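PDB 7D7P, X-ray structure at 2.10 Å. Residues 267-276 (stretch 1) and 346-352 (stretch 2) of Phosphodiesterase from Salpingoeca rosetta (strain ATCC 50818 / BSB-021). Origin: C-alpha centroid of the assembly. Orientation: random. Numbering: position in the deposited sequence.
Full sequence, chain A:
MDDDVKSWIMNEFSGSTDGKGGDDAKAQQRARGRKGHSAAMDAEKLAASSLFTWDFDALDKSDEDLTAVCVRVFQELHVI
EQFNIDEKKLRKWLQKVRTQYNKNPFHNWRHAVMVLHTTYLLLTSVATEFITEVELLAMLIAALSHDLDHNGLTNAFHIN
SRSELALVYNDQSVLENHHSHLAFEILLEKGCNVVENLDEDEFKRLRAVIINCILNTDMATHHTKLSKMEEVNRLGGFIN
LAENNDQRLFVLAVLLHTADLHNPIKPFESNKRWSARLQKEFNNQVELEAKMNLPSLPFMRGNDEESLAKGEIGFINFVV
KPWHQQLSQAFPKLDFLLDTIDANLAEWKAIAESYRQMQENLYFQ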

ATOM      1  N   PRO A 267     -15.337   3.421  13.339  1.00 28.34           N
ATOM      2  CA  PRO A 267     -15.895   2.120  12.943  1.00 30.17           C
ATOM      3  C   PRO A 267     -16.368   2.146  11.495  1.00 28.11           C
ATOM      4  O   PRO A 267     -16.720   3.198  10.956  1.00 21.71           O
ATOM      5  CB  PRO A 267     -17.061   1.924  13.917  1.00 25.40           C
ATOM      6  CG  PRO A 267     -16.658   2.696  15.125  1.00 30.62           C
ATOM      7  CD  PRO A 267     -15.898   3.892  14.619  1.00 20.63           C
ATOM      8  N   PHE A 268     -16.376   0.965  10.863  1.00 22.20           N
ATOM      9  CA  PHE A 268     -16.556   0.913   9.413  1.00 24.64           C
ATOM     10  C   PHE A 268     -17.902   1.483   8.985  1.00 19.09           C
ATOM     11  O   PHE A 268     -18.001   2.123   7.931  1.00 24.60           O
ATOM     12  CB  PHE A 268     -16.410  -0.514   8.890  1.00 20.33           C
ATOM     13  CG  PHE A 268     -16.575  -0.615   7.399  1.00 20.05           C
ATOM     14  CD1 PHE A 268     -15.563  -0.194   6.551  1.00 21.44           C
ATOM     15  CD2 PHE A 268     -17.751  -1.095   6.846  1.00 23.99           C
ATOM     16  CE1 PHE A 268     -15.713  -0.267   5.175  1.00 27.21           C
ATOM     17  CE2 PHE A 268     -17.906  -1.173   5.469  1.00 25.27           C
ATOM     18  CZ  PHE A 268     -16.886  -0.758   4.635  1.00 24.61           C
ATOM     19  N   GLU A 269     -18.953   1.254   9.776  1.00 26.68           N
ATOM     20  CA  GLU A 269     -20.245   1.843   9.444  1.00 24.97           C
ATOM     21  C   GLU A 269     -20.156   3.364   9.409  1.00 24.78           C
ATOM     22  O   GLU A 269     -20.784   4.012   8.566  1.00 28.21           O
ATOM     23  CB  GLU A 269     -21.314   1.390  10.437  1.00 31.01           C
ATOM     24  CG  GLU A 269     -22.728   1.767  10.013  1.00 42.51           C
ATOM     25  CD  GLU A 269     -23.788   1.223  10.950  1.00 55.17           C
ATOM     26  OE1 GLU A 269     -24.021   1.840  12.011  1.00 60.57           O
ATOM     27  OE2 GLU A 269     -24.391   0.179  10.623  1.00 68.47           O
ATOM     28  N   SER A 270     -19.370   3.950  10.317  1.00 19.25           N
ATOM     29  CA  SER A 270     -19.128   5.388  10.267  1.00 22.59           C
ATOM     30  C   SER A 270     -18.252   5.755   9.075  1.00 23.21           C
ATOM     31  O   SER A 270     -18.499   6.764   8.403  1.00 22.31           O
ATOM     32  CB  SER A 270     -18.492   5.854  11.580  1.00 22.19           C
ATOM     33  OG  SER A 270     -17.970   7.167  11.462  1.00 30.28           O
ATOM     34  N   ASN A 271     -17.229   4.938   8.796  1.00 23.34           N
ATOM     35  CA  ASN A 271     -16.368   5.175   7.641  1.00 25.20           C
ATOM     36  C   ASN A 271     -17.175   5.201   6.346  1.00 27.20           C
ATOM     37  O   ASN A 271     -16.971   6.078   5.497  1.00 20.32           O
ATOM     38  CB  ASN A 271     -15.281   4.098   7.580  1.00 25.66           C
ATOM     39  CG  ASN A 271     -14.146   4.445   6.617  1.00 31.12           C
ATOM     40  OD1 ASN A 271     -13.177   3.689   6.490  1.00 29.28           O
ATOM     41  ND2 ASN A 271     -14.258   5.578   5.940  1.00 24.36           N
ATOM     42  N   LYS A 272     -18.108   4.260   6.187  1.00 18.31           N
ATOM     43  CA  LYS A 272     -18.825   4.130   4.923  1.00 23.60           C
ATOM     44  C   LYS A 272     -19.846   5.246   4.729  1.00 24.83           C
ATOM     45  O   LYS A 272     -19.988   5.773   3.620  1.00 24.93           O
ATOM     46  CB  LYS A 272     -19.507   2.764   4.848  1.00 24.82           C
ATOM     47  CG  LYS A 272     -20.072   2.437   3.478  1.00 35.21           C
ATOM     48  CD  LYS A 272     -20.894   1.159   3.509  1.00 39.58           C
ATOM     49  CE  LYS A 272     -21.170   0.657   2.104  1.00 39.38           C
ATOM     50  NZ  LYS A 272     -21.660   1.752   1.221  1.00 54.83           N
ATOM     51  N   ARG A 273     -20.576   5.611   5.786  1.00 15.91           N
ATOM     52  CA  ARG A 273     -21.615   6.629   5.644  1.00 25.84           C
ATOM     53  C   ARG A 273     -21.021   7.994   5.314  1.00 23.27           C
ATOM     54  O   ARG A 273     -21.556   8.722   4.472  1.00 20.29           O
ATOM     55  CB  ARG A 273     -22.455   6.711   6.919  1.00 27.24           C
ATOM     56  CG  ARG A 273     -23.326   5.492   7.170  1.00 29.32           C
ATOM     57  CD  ARG A 273     -23.965   5.543   8.549  1.00 32.21           C
ATOM     58  NE  ARG A 273     -25.024   6.544   8.632  1.00 39.58           N
ATOM     59  CZ  ARG A 273     -25.637   6.893   9.759  1.00 48.92           C
ATOM     60  NH1 ARG A 273     -25.293   6.327  10.909  1.00 40.07           N
ATOM     61  NH2 ARG A 273     -26.593   7.812   9.739  1.00 35.85           N
ATOM     62  N   TRP A 274     -19.920   8.359   5.972  1.00 24.56           N
ATOM     63  CA  TRP A 274     -19.305   9.656   5.707  1.00 19.68           C
ATOM     64  C   TRP A 274     -18.610   9.671   4.351  1.00 18.17           C
ATOM     65  O   TRP A 274     -18.650  10.682   3.640  1.00 17.57           O
ATOM     66  CB  TRP A 274     -18.321  10.008   6.820  1.00 20.19           C
ATOM     67  CG  TRP A 274     -18.978  10.477   8.081  1.00 22.18           C
ATOM     68  CD1 TRP A 274     -19.237   9.732   9.195  1.00 19.51           C
ATOM     69  CD2 TRP A 274     -19.459  11.798   8.359  1.00 18.77           C
ATOM     70  NE1 TRP A 274     -19.847  10.509  10.152  1.00 22.85           N
ATOM     71  CE2 TRP A 274     -19.996  11.780   9.663  1.00 19.12           C
ATOM     72  CE3 TRP A 274     -19.487  12.993   7.633  1.00 19.97           C
ATOM     73  CZ2 TRP A 274     -20.553  12.911  10.257  1.00 18.13           C
ATOM     74  CZ3 TRP A 274     -20.045  14.117   8.226  1.00 18.88           C
ATOM     75  CH2 TRP A 274     -20.570  14.068   9.523  1.00 19.12           C
ATOM     76  N   SER A 275     -17.967   8.562   3.975  1.00 11.92           N
ATOM     77  CA  SER A 275     -17.311   8.496   2.671  1.00 24.37           C
ATOM     78  C   SER A 275     -18.324   8.582   1.537  1.00 15.88           C
ATOM     79  O   SER A 275     -18.059   9.210   0.506  1.00 21.40           O
ATOM     80  CB  SER A 275     -16.488   7.214   2.555  1.00 25.35           C
ATOM     81  OG  SER A 275     -15.313   7.292   3.342  1.00 38.07           O
ATOM     82  N   ALA A 276     -19.489   7.952   1.706  1.00 17.03           N
ATOM     83  CA  ALA A 276     -20.540   8.062   0.700  1.00 20.28           C
ATOM     84  C   ALA A 276     -21.069   9.487   0.602  1.00 26.79           C
ATOM     85  O   ALA A 276     -21.493   9.917  -0.477  1.00 18.71           O
ATOM     86  CB  ALA A 276     -21.680   7.093   1.014  1.00 16.44           C
ATOM     87  N   ALA A 346      -9.129  -3.421   5.197  1.00 26.33           N
ATOM     88  CA  ALA A 346      -9.482  -4.792   4.843  1.00 30.36           C
ATOM     89  C   ALA A 346     -10.943  -4.905   4.429  1.00 33.16           C
ATOM     90  O   ALA A 346     -11.283  -5.725   3.567  1.00 29.42           O
ATOM     91  CB  ALA A 346      -9.188  -5.730   6.014  1.00 25.66           C
ATOM     92  N   GLU A 347     -11.818  -4.093   5.025  1.00 28.42           N
ATOM     93  CA  GLU A 347     -13.229  -4.134   4.656  1.00 24.93           C
ATOM     94  C   GLU A 347     -13.451  -3.567   3.259  1.00 28.06           C
ATOM     95  O   GLU A 347     -14.184  -4.154   2.454  1.00 31.76           O
ATOM     96  CB  GLU A 347     -14.063  -3.375   5.687  1.00 28.77           C
ATOM     97  CG  GLU A 347     -15.500  -3.850   5.786  1.00 45.09           C
ATOM     98  CD  GLU A 347     -15.631  -5.139   6.574  1.00 52.10           C
ATOM     99  OE1 GLU A 347     -15.323  -5.132   7.787  1.00 52.90           O
ATOM    100  OE2 GLU A 347     -16.037  -6.159   5.980  1.00 49.91           O
ATOM    101  N   TRP A 348     -12.827  -2.426   2.951  1.00 23.42           N
ATOM    102  CA  TRP A 348     -12.977  -1.843   1.621  1.00 20.18           C
ATOM    103  C   TRP A 348     -12.427  -2.775   0.546  1.00 27.50           C
ATOM    104  O   TRP A 348     -12.988  -2.867  -0.553  1.00 22.91           O
ATOM    105  CB  TRP A 348     -12.278  -0.485   1.557  1.00 25.61           C
ATOM    106  CG  TRP A 348     -12.974   0.610   2.325  1.00 24.51           C
ATOM    107  CD1 TRP A 348     -12.492   1.284   3.411  1.00 24.43           C
ATOM    108  CD2 TRP A 348     -14.272   1.159   2.057  1.00 23.83           C
ATOM    109  NE1 TRP A 348     -13.409   2.217   3.836  1.00 22.55           N
ATOM    110  CE2 TRP A 348     -14.509   2.161   3.021  1.00 21.56           C
ATOM    111  CE3 TRP A 348     -15.255   0.902   1.097  1.00 22.38           C
ATOM    112  CZ2 TRP A 348     -15.689   2.903   3.054  1.00 25.80           C
ATOM    113  CZ3 TRP A 348     -16.425   1.642   1.129  1.00 28.50           C
ATOM    114  CH2 TRP A 348     -16.632   2.630   2.102  1.00 22.93           C
ATOM    115  N   LYS A 349     -11.331  -3.478   0.846  1.00 26.89           N
ATOM    116  CA  LYS A 349     -10.758  -4.408  -0.121  1.00 29.17           C
ATOM    117  C   LYS A 349     -11.664  -5.609  -0.357  1.00 27.97           C
ATOM    118  O   LYS A 349     -11.693  -6.153  -1.466  1.00 32.30           O
ATOM    119  CB  LYS A 349      -9.374  -4.864   0.345  1.00 23.81           C
ATOM    120  CG  LYS A 349      -8.312  -3.775   0.270  1.00 25.27           C
ATOM    121  CD  LYS A 349      -6.968  -4.266   0.783  1.00 30.17           C
ATOM    122  CE  LYS A 349      -6.412  -5.377  -0.090  1.00 40.87           C
ATOM    123  NZ  LYS A 349      -5.085  -5.844   0.394  1.00 42.47           N
ATOM    124  N   ALA A 350     -12.409  -6.039   0.666  1.00 29.44           N
ATOM    125  CA  ALA A 350     -13.379  -7.109   0.468  1.00 28.95           C
ATOM    126  C   ALA A 350     -14.508  -6.666  -0.455  1.00 37.21           C
ATOM    127  O   ALA A 350     -14.983  -7.449  -1.287  1.00 32.01           O
ATOM    128  CB  ALA A 350     -13.935  -7.573   1.813  1.00 27.11           C
ATOM    129  N   ILE A 351     -14.945  -5.410  -0.326  1.00 28.50           N
ATOM    130  CA  ILE A 351     -15.990  -4.891  -1.204  1.00 32.97           C
ATOM    131  C   ILE A 351     -15.476  -4.766  -2.633  1.00 33.03           C
ATOM    132  O   ILE A 351     -16.171  -5.128  -3.591  1.00 30.86           O
ATOM    133  CB  ILE A 351     -16.510  -3.542  -0.672  1.00 31.10           C
ATOM    134  CG1 ILE A 351     -17.136  -3.725   0.711  1.00 23.25           C
ATOM    135  CG2 ILE A 351     -17.508  -2.925  -1.647  1.00 26.38           C
ATOM    136  CD1 ILE A 351     -17.494  -2.425   1.394  1.00 29.03           C
ATOM    137  N   ALA A 352     -14.255  -4.249  -2.800  1.00 28.97           N
ATOM    138  CA  ALA A 352     -13.694  -4.095  -4.138  1.00 28.02           C
ATOM    139  C   ALA A 352     -13.456  -5.448  -4.800  1.00 40.58           C
ATOM    140  O   ALA A 352     -13.647  -5.594  -6.013  1.00 29.41           O
ATOM    141  CB  ALA A 352     -12.395  -3.293  -4.073  1.00 23.80           C
TER

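The ring of F268 is engaged on a face and on its edge at once: E347 lays its CG 3.4 Å from the ring centroid, only 4° off the ring normal, while the ring's own edge points into the face of W348. The first is a CH-pi contact made by the aliphatic part of a glutamate, whose methylenes can cover an aromatic face while the carboxylate points away from the ring. The second is an edge-to-face aromatic pair, with the F268 ring and the six-membered ring of W348 4.9 Å apart between centroids and their planes at 62°; F268 CE1 comes within 3.5 Å of W348 CE2. In this geometry the slightly positive ring hydrogens of one ring meet the electron-rich face of the other.

The helix axes cross at -61° and come no closer than 11.6 Å; the CA atoms of F268 and E347 are 7.7 Å apart, and side chains make the contact. F268, in the first turn after the N-cap residue P267, reaches across in its t rotamer. I351, one helical turn beyond E347, adds an apolar contact at the ring's edge, with its CD1 3.7 Å from F268 CZ.

The CA-to-CB bond of W348 points sideways, yet its indole reaches the other stretch, and the residue has the largest area covered in this contact. Its polar edge is satisfied by one cross-helix hydrogen bond: W348 NE1 donates to N271 OD1 over 3.0 Å, nearly straight at 166°. N271 ND2 is bonded elsewhere in the structure, so both ends of the amide are used. Along the indole's benzo portion, the methylene K272 CG lies 3.7 Å from W348 CH2, and S275 CB is more loosely placed, 4.4 Å from W348 CZ2.

The rule is economical: 308 Å² of buried surface, an aromatic pair and one directional bond for the indole's NE1.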